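PDB 4U10: poly-beta-1,6-N-acetyl-D-glucosamine N-deacetylase from Aggregatibacter actinomycetemcomitans, which probably removes N-acetyl groups from the exopolysaccharide poly-beta-1,6-N-acetyl-D-glucosamine, this chain being its metal-binding polysaccharide deacetylase domain. Local coordinates for residues Asp2-Leu7 with Ile236-Gly241; Asn47-Gln52 with Thr63-Ala68; Gly225-Phe230 with Gly241-Gly246. All blocks are in the same frame, centred on the assembly; numbering follows the deposited sequence.

In the fold
Contact 1 touches both of the others, and the three meet at Tyr4 and Trp51. It pairs strand 3-13 antiparallel with strand 238-239; contact 2 joins strand 47-48 in parallel to the start of strand 68-75, which borders strand 3-13; contact 3 sets strands 228-230 and 244-245 parallel in a second sheet. All three are partly buried: contact 3 is centred about 12 Å from the chain's centre, contact 1 about 16 Å and contact 2, farthest out, about 19 Å. Contact 2, the smallest, combines a proline-valine patch with a backbone hydrogen bond. Contact 1 adds a buried amide and a charged fringe, whereas contact 3 relies on histidine rings and its Phe230 comes nearest to the zinc-binding residues.

Contact 1. Residues Asp2-Leu7 with Ile236-Gly241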
ATOM      1  N   ASP A   2     -10.917  20.823   1.888  1.00 47.50           N
ATOM      2  CA  ASP A   2      -9.478  20.613   1.755  1.00 47.97           C
ATOM      3  C   ASP A   2      -8.981  19.296   2.457  1.00 40.35           C
ATOM      4  O   ASP A   2      -7.784  19.062   2.560  1.00 38.69           O
ATOM      5  CB  ASP A   2      -8.728  21.839   2.310  1.00 49.34           C
ATOM      6  CG  ASP A   2      -9.078  22.125   3.765  1.00 54.08           C
ATOM      7  OD1 ASP A   2     -10.135  21.627   4.201  1.00 55.22           O
ATOM      8  OD2 ASP A   2      -8.315  22.829   4.471  1.00 64.43           O
ATOM      9  N   ARG A   3      -9.890  18.460   2.933  1.00 34.79           N
ATOM     10  CA  ARG A   3      -9.530  17.308   3.753  1.00 33.22           C
ATOM     11  C   ARG A   3      -9.879  16.056   2.963  1.00 28.93           C
ATOM     12  O   ARG A   3     -10.816  16.064   2.152  1.00 24.23           O
ATOM     13  CB  ARG A   3     -10.341  17.258   5.042  1.00 35.78           C
ATOM     14  CG  ARG A   3     -10.666  18.589   5.665  1.00 44.76           C
ATOM     15  CD  ARG A   3      -9.464  19.227   6.334  1.00 52.24           C
ATOM     16  NE  ARG A   3      -9.835  19.835   7.604  1.00 60.13           N
ATOM     17  CZ  ARG A   3     -10.237  19.136   8.661  1.00 65.70           C
ATOM     18  NH1 ARG A   3     -10.328  17.815   8.598  1.00 72.23           N
ATOM     19  NH2 ARG A   3     -10.555  19.753   9.786  1.00 73.13           N
ATOM     20  N   TYR A   4      -9.170  14.971   3.249  1.00 23.28           N
ATOM     21  CA  TYR A   4      -9.554  13.642   2.777  1.00 21.64           C
ATOM     22  C   TYR A   4      -9.085  12.554   3.763  1.00 21.43           C
ATOM     23  O   TYR A   4      -8.076  12.751   4.508  1.00 20.41           O
ATOM     24  CB  TYR A   4      -9.027  13.407   1.351  1.00 21.37           C
ATOM     25  CG  TYR A   4      -7.523  13.297   1.248  1.00 21.19           C
ATOM     26  CD1 TYR A   4      -6.725  14.447   1.109  1.00 20.78           C
ATOM     27  CD2 TYR A   4      -6.903  12.066   1.362  1.00 18.61           C
ATOM     28  CE1 TYR A   4      -5.346  14.349   1.038  1.00 21.05           C
ATOM     29  CE2 TYR A   4      -5.533  11.946   1.251  1.00 19.30           C
ATOM     30  CZ  TYR A   4      -4.758  13.086   1.109  1.00 19.19           C
ATOM     31  OH  TYR A   4      -3.430  12.985   1.011  1.00 18.20           O
ATOM     32  N   GLY A   5      -9.846  11.448   3.771  1.00 17.52           N
ATOM     33  CA  GLY A   5      -9.527  10.270   4.538  1.00 18.00           C
ATOM     34  C   GLY A   5      -8.999   9.179   3.605  1.00 16.55           C
ATOM     35  O   GLY A   5      -9.252   9.198   2.428  1.00 17.84           O
ATOM     36  N   VAL A   6      -8.294   8.210   4.160  1.00 15.66           N
ATOM     37  CA  VAL A   6      -7.733   7.125   3.386  1.00 14.87           C
ATOM     38  C   VAL A   6      -8.011   5.793   4.052  1.00 14.32           C
ATOM     39  O   VAL A   6      -7.746   5.655   5.231  1.00 16.34           O
ATOM     40  CB  VAL A   6      -6.207   7.291   3.139  1.00 13.95           C
ATOM     41  CG1 VAL A   6      -5.732   6.178   2.201  1.00 14.22           C
ATOM     42  CG2 VAL A   6      -5.872   8.650   2.511  1.00 13.85           C
ATOM     43  N   LEU A   7      -8.500   4.799   3.311  1.00 14.32           N
ATOM     44  CA  LEU A   7      -8.653   3.455   3.866  1.00 14.36           C
ATOM     45  C   LEU A   7      -7.570   2.503   3.369  1.00 14.71           C
ATOM     46  O   LEU A   7      -7.257   2.471   2.176  1.00 14.59           O
ATOM     47  CB  LEU A   7      -9.994   2.864   3.553  1.00 14.67           C
ATOM     48  CG  LEU A   7     -11.300   3.679   3.830  1.00 15.59           C
ATOM     49  CD1 LEU A   7     -12.561   2.830   3.575  1.00 14.74           C
ATOM     50  CD2 LEU A   7     -11.270   4.226   5.254  1.00 16.50           C
ATOM     51  N   ILE A 236      -4.865  11.113  11.173  1.00 36.19           N
ATOM     52  CA  ILE A 236      -6.217  10.719  10.746  1.00 39.49           C
ATOM     53  C   ILE A 236      -6.718  11.602   9.615  1.00 39.96           C
ATOM     54  O   ILE A 236      -7.198  11.091   8.591  1.00 37.01           O
ATOM     55  CB  ILE A 236      -7.249  10.717  11.902  1.00 45.64           C
ATOM     56  CG1 ILE A 236      -6.835   9.756  13.047  1.00 48.99           C
ATOM     57  CG2 ILE A 236      -8.655  10.419  11.388  1.00 44.44           C
ATOM     58  CD1 ILE A 236      -6.730   8.270  12.739  1.00 53.22           C
ATOM     59  N   ILE A 237      -6.592  12.915   9.794  1.00 36.34           N
ATOM     60  CA  ILE A 237      -7.006  13.853   8.772  1.00 35.70           C
ATOM     61  C   ILE A 237      -5.815  14.289   7.879  1.00 33.93           C
ATOM     62  O   ILE A 237      -4.693  14.566   8.343  1.00 29.69           O
ATOM     63  CB  ILE A 237      -7.774  15.060   9.374  1.00 38.79           C
ATOM     64  CG1 ILE A 237      -6.825  16.188   9.733  1.00 39.52           C
ATOM     65  CG2 ILE A 237      -8.625  14.631  10.574  1.00 40.43           C
ATOM     66  CD1 ILE A 237      -6.543  17.108   8.553  1.00 39.14           C
ATOM     67  N   ASN A 238      -6.067  14.343   6.579  1.00 26.00           N
ATOM     68  CA  ASN A 238      -5.057  14.705   5.643  1.00 24.50           C
ATOM     69  C   ASN A 238      -5.574  15.958   4.966  1.00 27.24           C
ATOM     70  O   ASN A 238      -6.758  16.026   4.692  1.00 28.39           O
ATOM     71  CB  ASN A 238      -4.884  13.556   4.641  1.00 22.62           C
ATOM     72  CG  ASN A 238      -4.545  12.225   5.318  1.00 21.91           C
ATOM     73  OD1 ASN A 238      -3.560  12.139   6.016  1.00 20.91           O
ATOM     74  ND2 ASN A 238      -5.341  11.202   5.089  1.00 18.94           N
ATOM     75  N   LYS A 239      -4.728  16.960   4.742  1.00 28.49           N
ATOM     76  CA  LYS A 239      -5.143  18.166   4.023  1.00 27.64           C
ATOM     77  C   LYS A 239      -4.518  18.087   2.669  1.00 25.39           C
ATOM     78  O   LYS A 239      -3.479  17.495   2.493  1.00 20.03           O
ATOM     79  CB  LYS A 239      -4.636  19.436   4.714  1.00 33.63           C
ATOM     80  CG  LYS A 239      -5.288  19.716   6.049  1.00 40.28           C
ATOM     81  CD  LYS A 239      -5.224  21.196   6.455  1.00 46.43           C
ATOM     82  CE  LYS A 239      -6.496  21.603   7.205  1.00 52.00           C
ATOM     83  NZ  LYS A 239      -6.837  20.641   8.302  1.00 55.37           N
ATOM     84  N   ILE A 240      -5.154  18.717   1.699  1.00 27.05           N
ATOM     85  CA  ILE A 240      -4.601  18.857   0.387  1.00 27.61           C
ATOM     86  C   ILE A 240      -3.214  19.435   0.534  1.00 26.15           C
ATOM     87  O   ILE A 240      -3.047  20.446   1.214  1.00 28.37           O
ATOM     88  CB  ILE A 240      -5.451  19.811  -0.503  1.00 29.15           C
ATOM     89  CG1 ILE A 240      -6.898  19.318  -0.641  1.00 30.91           C
ATOM     90  CG2 ILE A 240      -4.846  19.918  -1.869  1.00 29.74           C
ATOM     91  CD1 ILE A 240      -7.080  17.830  -0.661  1.00 33.50           C
ATOM     92  N   GLY A 241      -2.241  18.788  -0.086  1.00 25.61           N
ATOM     93  CA  GLY A 241      -0.856  19.190  -0.030  1.00 25.55           C
ATOM     94  C   GLY A 241       0.011  18.422   0.950  1.00 24.00           C
ATOM     95  O   GLY A 241       1.231  18.483   0.819  1.00 25.87           O
TER
HETATM   96  O   HOH W   1      -7.145   9.098   6.704  1.00 20.08           O
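Tyr4 and Asn238 form the tight centre of this contact. Tyr4 CG lies between its backbone N and carbonyl carbon (chi1 68°), and from there the ring meets Asn238 CB, which sits over one face, 3.7 Å from the centroid and displaced toward the rim; the two side chains cross at about a right angle in this CH-pi contact. Tyr4 N donates to Asn238 O at 3.0 Å, and Tyr4 O accepts twice, from Asn238 N at 3.3 Å and from Asn238 ND2 at 3.2 Å. The bond from ND2 is bent (N-H...O 135°), and its donor is tilted 35° from the carbonyl plane. Asn238 OD1 takes the backbone N-H of Gly246, so both ends of this buried amide are engaged.

Tyr4 with Asn238 is the hydrogen-bonded pair and Arg3 with Lys239 the non-hydrogen-bonded pair of a short antiparallel ladder, which adds strand 238-239 to strand 3-13 in the main sheet of the deacetylase domain. Beyond it Ile240 N donates to Asp2 O at 2.8 Å, while Ile240 CD1 reaches Tyr4 CD1; helix 51-58 covers both side chains.

On the other face of the ladder the fit is looser and charged. Arg3 and Lys239 run side by side, with Lys239 NZ over one face of the guanidinium and only 3.2 Å from Arg3 NE, two donors of like charge. Asp2 probably offsets part of this repulsion: its OD1 makes a long salt bridge to Arg3 NE, and its OD2 lies 4.7 Å from Lys239 NZ. Toward Ile236 the backbones diverge, and a water bridges Val6 N and Ile236 O.

Contact 2. Residues Asn47-Gln52 with Thr63-Ala68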
ATOM      1  N   ASN A  47     -17.347  10.578  -0.945  1.00 21.77           N
ATOM      2  CA  ASN A  47     -17.019  10.545  -2.348  1.00 19.13           C
ATOM      3  C   ASN A  47     -15.612   9.967  -2.468  1.00 18.83           C
ATOM      4  O   ASN A  47     -14.652  10.595  -2.043  1.00 16.30           O
ATOM      5  CB  ASN A  47     -17.047  11.971  -2.875  1.00 18.42           C
ATOM      6  CG  ASN A  47     -18.474  12.542  -2.885  1.00 19.64           C
ATOM      7  OD1 ASN A  47     -18.818  13.537  -2.212  1.00 22.59           O
ATOM      8  ND2 ASN A  47     -19.269  11.924  -3.616  1.00 16.70           N
ATOM      9  N   VAL A  48     -15.511   8.799  -3.075  1.00 18.11           N
ATOM     10  CA  VAL A  48     -14.230   8.186  -3.480  1.00 17.36           C
ATOM     11  C   VAL A  48     -13.581   8.920  -4.624  1.00 17.45           C
ATOM     12  O   VAL A  48     -14.108   9.023  -5.729  1.00 16.40           O
ATOM     13  CB  VAL A  48     -14.371   6.679  -3.756  1.00 16.72           C
ATOM     14  CG1 VAL A  48     -13.037   6.065  -4.198  1.00 16.64           C
ATOM     15  CG2 VAL A  48     -14.862   5.999  -2.490  1.00 15.79           C
ATOM     16  N   VAL A  49     -12.415   9.443  -4.355  1.00 15.72           N
ATOM     17  CA  VAL A  49     -11.677  10.190  -5.350  1.00 17.35           C
ATOM     18  C   VAL A  49     -10.365   9.465  -5.667  1.00 17.75           C
ATOM     19  O   VAL A  49      -9.861   8.683  -4.882  1.00 16.05           O
ATOM     20  CB  VAL A  49     -11.356  11.604  -4.844  1.00 17.97           C
ATOM     21  CG1 VAL A  49     -12.669  12.333  -4.491  1.00 18.44           C
ATOM     22  CG2 VAL A  49     -10.390  11.520  -3.677  1.00 19.73           C
ATOM     23  N   SER A  50      -9.815   9.729  -6.836  1.00 18.25           N
ATOM     24  CA  SER A  50      -8.559   9.129  -7.237  1.00 18.80           C
ATOM     25  C   SER A  50      -7.413   9.973  -6.701  1.00 19.05           C
ATOM     26  O   SER A  50      -7.585  11.160  -6.335  1.00 17.38           O
ATOM     27  CB  SER A  50      -8.481   9.122  -8.762  1.00 21.37           C
ATOM     28  OG  SER A  50      -8.450  10.460  -9.280  1.00 20.43           O
ATOM     29  N   TRP A  51      -6.225   9.367  -6.657  1.00 17.74           N
ATOM     30  CA  TRP A  51      -5.061  10.087  -6.269  1.00 17.02           C
ATOM     31  C   TRP A  51      -4.851  11.280  -7.192  1.00 16.82           C
ATOM     32  O   TRP A  51      -4.435  12.357  -6.739  1.00 17.08           O
ATOM     33  CB  TRP A  51      -3.830   9.170  -6.188  1.00 17.16           C
ATOM     34  CG  TRP A  51      -2.683   9.855  -5.580  1.00 15.99           C
ATOM     35  CD1 TRP A  51      -1.558  10.170  -6.214  1.00 15.51           C
ATOM     36  CD2 TRP A  51      -2.554  10.377  -4.232  1.00 16.17           C
ATOM     37  NE1 TRP A  51      -0.725  10.848  -5.382  1.00 16.52           N
ATOM     38  CE2 TRP A  51      -1.301  10.972  -4.150  1.00 15.56           C
ATOM     39  CE3 TRP A  51      -3.363  10.367  -3.088  1.00 16.71           C
ATOM     40  CZ2 TRP A  51      -0.822  11.575  -2.981  1.00 15.53           C
ATOM     41  CZ3 TRP A  51      -2.914  10.982  -1.972  1.00 15.72           C
ATOM     42  CH2 TRP A  51      -1.639  11.584  -1.920  1.00 14.89           C
ATOM     43  N   GLN A  52      -5.093  11.090  -8.470  1.00 16.94           N
ATOM     44  CA  GLN A  52      -4.960  12.209  -9.431  1.00 18.37           C
ATOM     45  C   GLN A  52      -5.795  13.464  -9.022  1.00 20.39           C
ATOM     46  O   GLN A  52      -5.318  14.621  -9.153  1.00 21.37           O
ATOM     47  CB  GLN A  52      -5.261  11.707 -10.825  1.00 19.35           C
ATOM     48  CG  GLN A  52      -4.868  12.650 -11.925  1.00 20.86           C
ATOM     49  CD  GLN A  52      -3.417  13.069 -11.901  1.00 22.17           C
ATOM     50  OE1 GLN A  52      -2.524  12.271 -12.136  1.00 22.20           O
ATOM     51  NE2 GLN A  52      -3.191  14.337 -11.747  1.00 23.53           N
ATOM     52  N   THR A  63     -11.166  21.202  -7.720  1.00 25.45           N
ATOM     53  CA  THR A  63     -11.370  21.068  -6.282  1.00 24.93           C
ATOM     54  C   THR A  63     -11.927  19.681  -6.003  1.00 24.45           C
ATOM     55  O   THR A  63     -12.556  19.101  -6.845  1.00 27.20           O
ATOM     56  CB  THR A  63     -12.356  22.132  -5.734  1.00 24.89           C
ATOM     57  OG1 THR A  63     -13.521  22.081  -6.526  1.00 27.01           O
ATOM     58  CG2 THR A  63     -11.769  23.516  -5.859  1.00 25.45           C
ATOM     59  N   LEU A  64     -11.709  19.182  -4.797  1.00 27.25           N
ATOM     60  CA  LEU A  64     -12.307  17.932  -4.351  1.00 30.47           C
ATOM     61  C   LEU A  64     -13.772  18.056  -3.931  1.00 33.15           C
ATOM     62  O   LEU A  64     -14.193  19.098  -3.433  1.00 27.50           O
ATOM     63  CB  LEU A  64     -11.562  17.393  -3.136  1.00 31.60           C
ATOM     64  CG  LEU A  64     -10.128  16.891  -3.355  1.00 31.00           C
ATOM     65  CD1 LEU A  64      -9.823  16.057  -2.147  1.00 33.63           C
ATOM     66  CD2 LEU A  64      -9.944  16.074  -4.638  1.00 31.02           C
ATOM     67  N   PRO A  65     -14.531  16.948  -4.055  1.00 30.60           N
ATOM     68  CA  PRO A  65     -15.885  16.974  -3.504  1.00 30.42           C
ATOM     69  C   PRO A  65     -15.829  16.921  -2.002  1.00 31.42           C
ATOM     70  O   PRO A  65     -14.724  16.776  -1.418  1.00 29.56           O
ATOM     71  CB  PRO A  65     -16.533  15.713  -4.099  1.00 29.01           C
ATOM     72  CG  PRO A  65     -15.365  14.790  -4.307  1.00 30.83           C
ATOM     73  CD  PRO A  65     -14.238  15.690  -4.758  1.00 29.46           C
ATOM     74  N   GLU A  66     -16.997  17.061  -1.377  1.00 33.17           N
ATOM     75  CA  GLU A  66     -17.130  16.880   0.069  1.00 35.15           C
ATOM     76  C   GLU A  66     -16.780  15.447   0.465  1.00 26.23           C
ATOM     77  O   GLU A  66     -16.906  14.514  -0.338  1.00 26.71           O
ATOM     78  CB  GLU A  66     -18.561  17.211   0.567  1.00 38.90           C
ATOM     79  CG  GLU A  66     -18.750  18.654   1.048  1.00 47.84           C
ATOM     80  CD  GLU A  66     -18.098  18.992   2.400  1.00 54.63           C
ATOM     81  OE1 GLU A  66     -17.594  18.082   3.115  1.00 68.75           O
ATOM     82  OE2 GLU A  66     -18.083  20.196   2.753  1.00 55.36           O
ATOM     83  N   LYS A  67     -16.311  15.311   1.687  1.00 23.06           N
ATOM     84  CA  LYS A  67     -16.102  14.027   2.331  1.00 25.95           C
ATOM     85  C   LYS A  67     -15.317  13.083   1.375  1.00 24.11           C
ATOM     86  O   LYS A  67     -15.713  11.937   1.136  1.00 21.24           O
ATOM     87  CB  LYS A  67     -17.449  13.417   2.761  1.00 30.99           C
ATOM     88  CG  LYS A  67     -18.404  14.420   3.437  1.00 35.29           C
ATOM     89  CD  LYS A  67     -19.713  13.758   3.841  1.00 41.61           C
ATOM     90  CE  LYS A  67     -19.605  13.066   5.191  1.00 45.40           C
ATOM     91  NZ  LYS A  67     -19.751  14.079   6.283  1.00 49.12           N
ATOM     92  N   ALA A  68     -14.231  13.615   0.835  1.00 21.24           N
ATOM     93  CA  ALA A  68     -13.372  12.873  -0.113  1.00 22.51           C
ATOM     94  C   ALA A  68     -12.702  11.716   0.626  1.00 20.53           C
ATOM     95  O   ALA A  68     -12.335  11.840   1.788  1.00 18.70           O
ATOM     96  CB  ALA A  68     -12.327  13.808  -0.725  1.00 24.57           C
TER
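Asn47 N donates to Lys67 O at 3.0 Å. The N-H...O angle is 156°, but the donor stands 43° out of the carbonyl plane. A CA-H...O contact follows one residue on, where Ala68 CA lies 3.2 Å from Asn47 O. Together they mark the parallel pairing of Asn47 with Ala68.

Apolar contacts centre on the Pro65 ring. Its CG touches Asn47 CB at 3.6 Å and Val49 CG1 at 3.7 Å, while its CD also rests against Val49 CG1. Val49 and Pro65 pass one another, their side chains running opposite ways. The valine's CG1 is anti to the carbonyl carbon (chi1 -58°), a position from which the same methyl meets both Pro65 and, at 4.1 Å, Ala68 CB. Val49 and Leu64 pack on Ile54 of helix 51-58.

Capping interactions belong to the first segment: Ser50 is the N-cap of that helix, its side chain accepting a backbone N-H just beyond Gln52. Strand 47-48 pairs parallel with strand 68-75, and helix 51-58 lies between them in the chain: a beta-alpha-beta crossover, the standard link between neighbouring parallel strands, consistent with the beta/alpha fold of polysaccharide deacetylases.

Contact 3. Residues Gly225-Phe230 with Gly241-Gly246; sequences GMTHHF and GDRYVG
His229 and Phe230 pair in parallel with Tyr244 and Val245: His229 N donates to Arg243 O and Val245 N to His229 O, both at 2.9 Å, the second bond nearly along the C=O axis. His229 and Tyr244 share one face of this ladder. The His229 CG lies between the backbone N and the carbonyl carbon (chi1 61°), and the ring reaches across to the neighbouring strand. Tyr244 CA sits over one ring face, 3.9 Å from the centroid, and Tyr244 CB is 3.8 Å from His229 CE1. The two rings are nearly parallel (planes 11° apart) but offset, with little overlap.

Phe230 and Val245 occupy the other face and run alongside each other in the same direction. Phe230 CD1 meets Val245 CB at 3.6 Å, and the CG1 methyl continues the contact along the ring to CE1. The Phe230 side chain lies about 6 Å from that of the zinc ligand Asp74.

Ahead of the paired residues, His228 turns its ring edge to the second segment, where ND1 makes a weak, bent hydrogen bond of 2.9 Å to Asp242 O, which lies near the ring plane. Thr227 and the extended Arg243 chain run alongside each other toward the outer end of the contact, with Thr227 CG2 packed 3.5 Å from Arg243 CG. Asp242 OD2 accepts the backbone N-H of Lys239 and forms a salt bridge with Lys235.

Strand 228-230 is the middle of a three-stranded parallel sheet, between strands 205-207 and 244-245. Trp208 and Phe213 meet the His229 ring, Trp51 of helix 51-58 packs edge-to-face with His228 and Phe230, and Val245 touches Tyr4 and Val6 of strand 3-13.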
ATOM      1  N   GLY A 225      11.421  10.399  -5.817  1.00 19.87           N
ATOM      2  CA  GLY A 225      10.189  11.010  -6.297  1.00 21.26           C
ATOM      3  C   GLY A 225       8.954  10.695  -5.500  1.00 25.73           C
ATOM      4  O   GLY A 225       7.851  10.894  -5.989  1.00 25.57           O
HETATM    5  N   MSE A 226       9.112  10.191  -4.272  1.00 23.04           N
HETATM    6  CA  MSE A 226       7.964   9.822  -3.468  1.00 23.08           C
HETATM    7  C   MSE A 226       8.006  10.634  -2.204  1.00 24.28           C
HETATM    8  O   MSE A 226       8.527  10.168  -1.134  1.00 23.81           O
HETATM    9  CB  MSE A 226       8.007   8.328  -3.267  1.00 21.90           C
HETATM   10  CG  MSE A 226       8.053   7.649  -4.627  1.00 22.67           C
HETATM   11 SE   MSE A 226       8.188   5.703  -4.333  1.00 24.58          SE
HETATM   12  CE  MSE A 226       9.977   5.249  -4.620  1.00 19.58           C
ATOM     13  N   THR A 227       7.485  11.862  -2.324  1.00 21.70           N
ATOM     14  CA  THR A 227       7.387  12.795  -1.214  1.00 24.86           C
ATOM     15  C   THR A 227       6.076  12.570  -0.460  1.00 22.60           C
ATOM     16  O   THR A 227       6.010  12.786   0.727  1.00 24.36           O
ATOM     17  CB  THR A 227       7.493  14.267  -1.735  1.00 25.94           C
ATOM     18  OG1 THR A 227       8.823  14.482  -2.163  1.00 33.78           O
ATOM     19  CG2 THR A 227       7.214  15.248  -0.664  1.00 27.08           C
ATOM     20  N   HIS A 228       5.041  12.114  -1.172  1.00 21.47           N
ATOM     21  CA  HIS A 228       3.836  11.592  -0.528  1.00 20.96           C
ATOM     22  C   HIS A 228       4.047  10.164  -0.034  1.00 16.57           C
ATOM     23  O   HIS A 228       4.422   9.271  -0.784  1.00 17.13           O
ATOM     24  CB  HIS A 228       2.642  11.685  -1.469  1.00 20.00           C
ATOM     25  CG  HIS A 228       2.330  13.087  -1.859  1.00 21.32           C
ATOM     26  ND1 HIS A 228       1.641  13.955  -1.033  1.00 25.94           N
ATOM     27  CD2 HIS A 228       2.633  13.783  -2.968  1.00 21.24           C
ATOM     28  CE1 HIS A 228       1.572  15.136  -1.620  1.00 24.84           C
ATOM     29  NE2 HIS A 228       2.155  15.048  -2.801  1.00 20.38           N
ATOM     30  N   HIS A 229       3.787   9.954   1.231  1.00 15.90           N
ATOM     31  CA  HIS A 229       3.925   8.635   1.822  1.00 15.51           C
ATOM     32  C   HIS A 229       2.701   8.246   2.634  1.00 15.12           C
ATOM     33  O   HIS A 229       2.136   9.043   3.400  1.00 17.08           O
ATOM     34  CB  HIS A 229       5.279   8.535   2.575  1.00 15.28           C
ATOM     35  CG  HIS A 229       5.446   9.507   3.693  1.00 15.40           C
ATOM     36  ND1 HIS A 229       5.128   9.204   4.995  1.00 15.95           N
ATOM     37  CD2 HIS A 229       5.941  10.766   3.709  1.00 14.46           C
ATOM     38  CE1 HIS A 229       5.415  10.231   5.774  1.00 15.14           C
ATOM     39  NE2 HIS A 229       5.876  11.202   5.009  1.00 15.35           N
ATOM     40  N   PHE A 230       2.294   6.994   2.508  1.00 15.01           N
ATOM     41  CA  PHE A 230       1.114   6.475   3.201  1.00 13.73           C
ATOM     42  C   PHE A 230       1.543   5.664   4.439  1.00 15.13           C
ATOM     43  O   PHE A 230       2.139   4.586   4.308  1.00 13.30           O
ATOM     44  CB  PHE A 230       0.331   5.541   2.271  1.00 13.72           C
ATOM     45  CG  PHE A 230      -0.531   6.224   1.195  1.00 13.96           C
ATOM     46  CD1 PHE A 230      -0.404   7.550   0.836  1.00 14.86           C
ATOM     47  CD2 PHE A 230      -1.461   5.436   0.474  1.00 15.37           C
ATOM     48  CE1 PHE A 230      -1.218   8.085  -0.213  1.00 15.04           C
ATOM     49  CE2 PHE A 230      -2.257   5.972  -0.495  1.00 13.84           C
ATOM     50  CZ  PHE A 230      -2.130   7.282  -0.822  1.00 14.21           C
ATOM     51  N   GLY A 241      -2.241  18.788  -0.086  1.00 25.61           N
ATOM     52  CA  GLY A 241      -0.856  19.190  -0.030  1.00 25.55           C
ATOM     53  C   GLY A 241       0.011  18.422   0.950  1.00 24.00           C
ATOM     54  O   GLY A 241       1.231  18.483   0.819  1.00 25.87           O
ATOM     55  N   ASP A 242      -0.583  17.746   1.942  1.00 26.00           N
ATOM     56  CA  ASP A 242       0.186  16.974   2.951  1.00 24.64           C
ATOM     57  C   ASP A 242       1.056  15.928   2.277  1.00 25.63           C
ATOM     58  O   ASP A 242       0.620  15.290   1.319  1.00 24.25           O
ATOM     59  CB  ASP A 242      -0.738  16.286   3.950  1.00 26.88           C
ATOM     60  CG  ASP A 242      -1.335  17.266   4.957  1.00 26.68           C
ATOM     61  OD1 ASP A 242      -0.961  18.460   4.919  1.00 25.39           O
ATOM     62  OD2 ASP A 242      -2.170  16.843   5.762  1.00 24.86           O
ATOM     63  N   ARG A 243       2.289  15.810   2.754  1.00 23.60           N
ATOM     64  CA  ARG A 243       3.221  14.764   2.372  1.00 26.37           C
ATOM     65  C   ARG A 243       2.936  13.468   3.139  1.00 25.17           C
ATOM     66  O   ARG A 243       2.890  12.378   2.558  1.00 23.02           O
ATOM     67  CB  ARG A 243       4.644  15.223   2.679  1.00 29.58           C
ATOM     68  CG  ARG A 243       5.097  16.438   1.869  1.00 36.82           C
ATOM     69  CD  ARG A 243       6.270  17.151   2.598  1.00 43.00           C
ATOM     70  NE  ARG A 243       7.164  17.923   1.717  1.00 49.72           N
ATOM     71  CZ  ARG A 243       6.823  18.999   0.998  1.00 51.98           C
ATOM     72  NH1 ARG A 243       5.575  19.502   1.001  1.00 49.95           N
ATOM     73  NH2 ARG A 243       7.758  19.577   0.250  1.00 55.54           N
ATOM     74  N   TYR A 244       2.717  13.610   4.443  1.00 25.93           N
ATOM     75  CA  TYR A 244       2.450  12.479   5.381  1.00 26.63           C
ATOM     76  C   TYR A 244       0.964  12.158   5.370  1.00 25.01           C
ATOM     77  O   TYR A 244       0.160  12.962   5.844  1.00 24.38           O
ATOM     78  CB  TYR A 244       2.894  12.905   6.794  1.00 28.01           C
ATOM     79  CG  TYR A 244       2.637  11.988   7.985  1.00 31.25           C
ATOM     80  CD1 TYR A 244       2.235  10.648   7.850  1.00 36.90           C
ATOM     81  CD2 TYR A 244       2.848  12.466   9.259  1.00 38.96           C
ATOM     82  CE1 TYR A 244       2.017   9.862   8.973  1.00 34.38           C
ATOM     83  CE2 TYR A 244       2.659  11.688  10.380  1.00 40.77           C
ATOM     84  CZ  TYR A 244       2.247  10.393  10.242  1.00 39.77           C
ATOM     85  OH  TYR A 244       2.087   9.668  11.408  1.00 43.57           O
ATOM     86  N   VAL A 245       0.596  11.003   4.836  1.00 19.88           N
ATOM     87  CA  VAL A 245      -0.815  10.676   4.667  1.00 19.71           C
ATOM     88  C   VAL A 245      -1.149   9.540   5.615  1.00 18.27           C
ATOM     89  O   VAL A 245      -0.482   8.540   5.587  1.00 18.35           O
ATOM     90  CB  VAL A 245      -1.051  10.203   3.250  1.00 21.21           C
ATOM     91  CG1 VAL A 245      -2.499   9.719   3.121  1.00 23.73           C
ATOM     92  CG2 VAL A 245      -0.731  11.311   2.268  1.00 20.90           C
ATOM     93  N   GLY A 246      -2.102   9.711   6.511  1.00 16.82           N
ATOM     94  CA  GLY A 246      -2.577   8.628   7.372  1.00 16.87           C
ATOM     95  C   GLY A 246      -3.718   7.835   6.801  1.00 17.00           C
ATOM     96  O   GLY A 246      -4.490   8.304   5.947  1.00 17.18           O
TER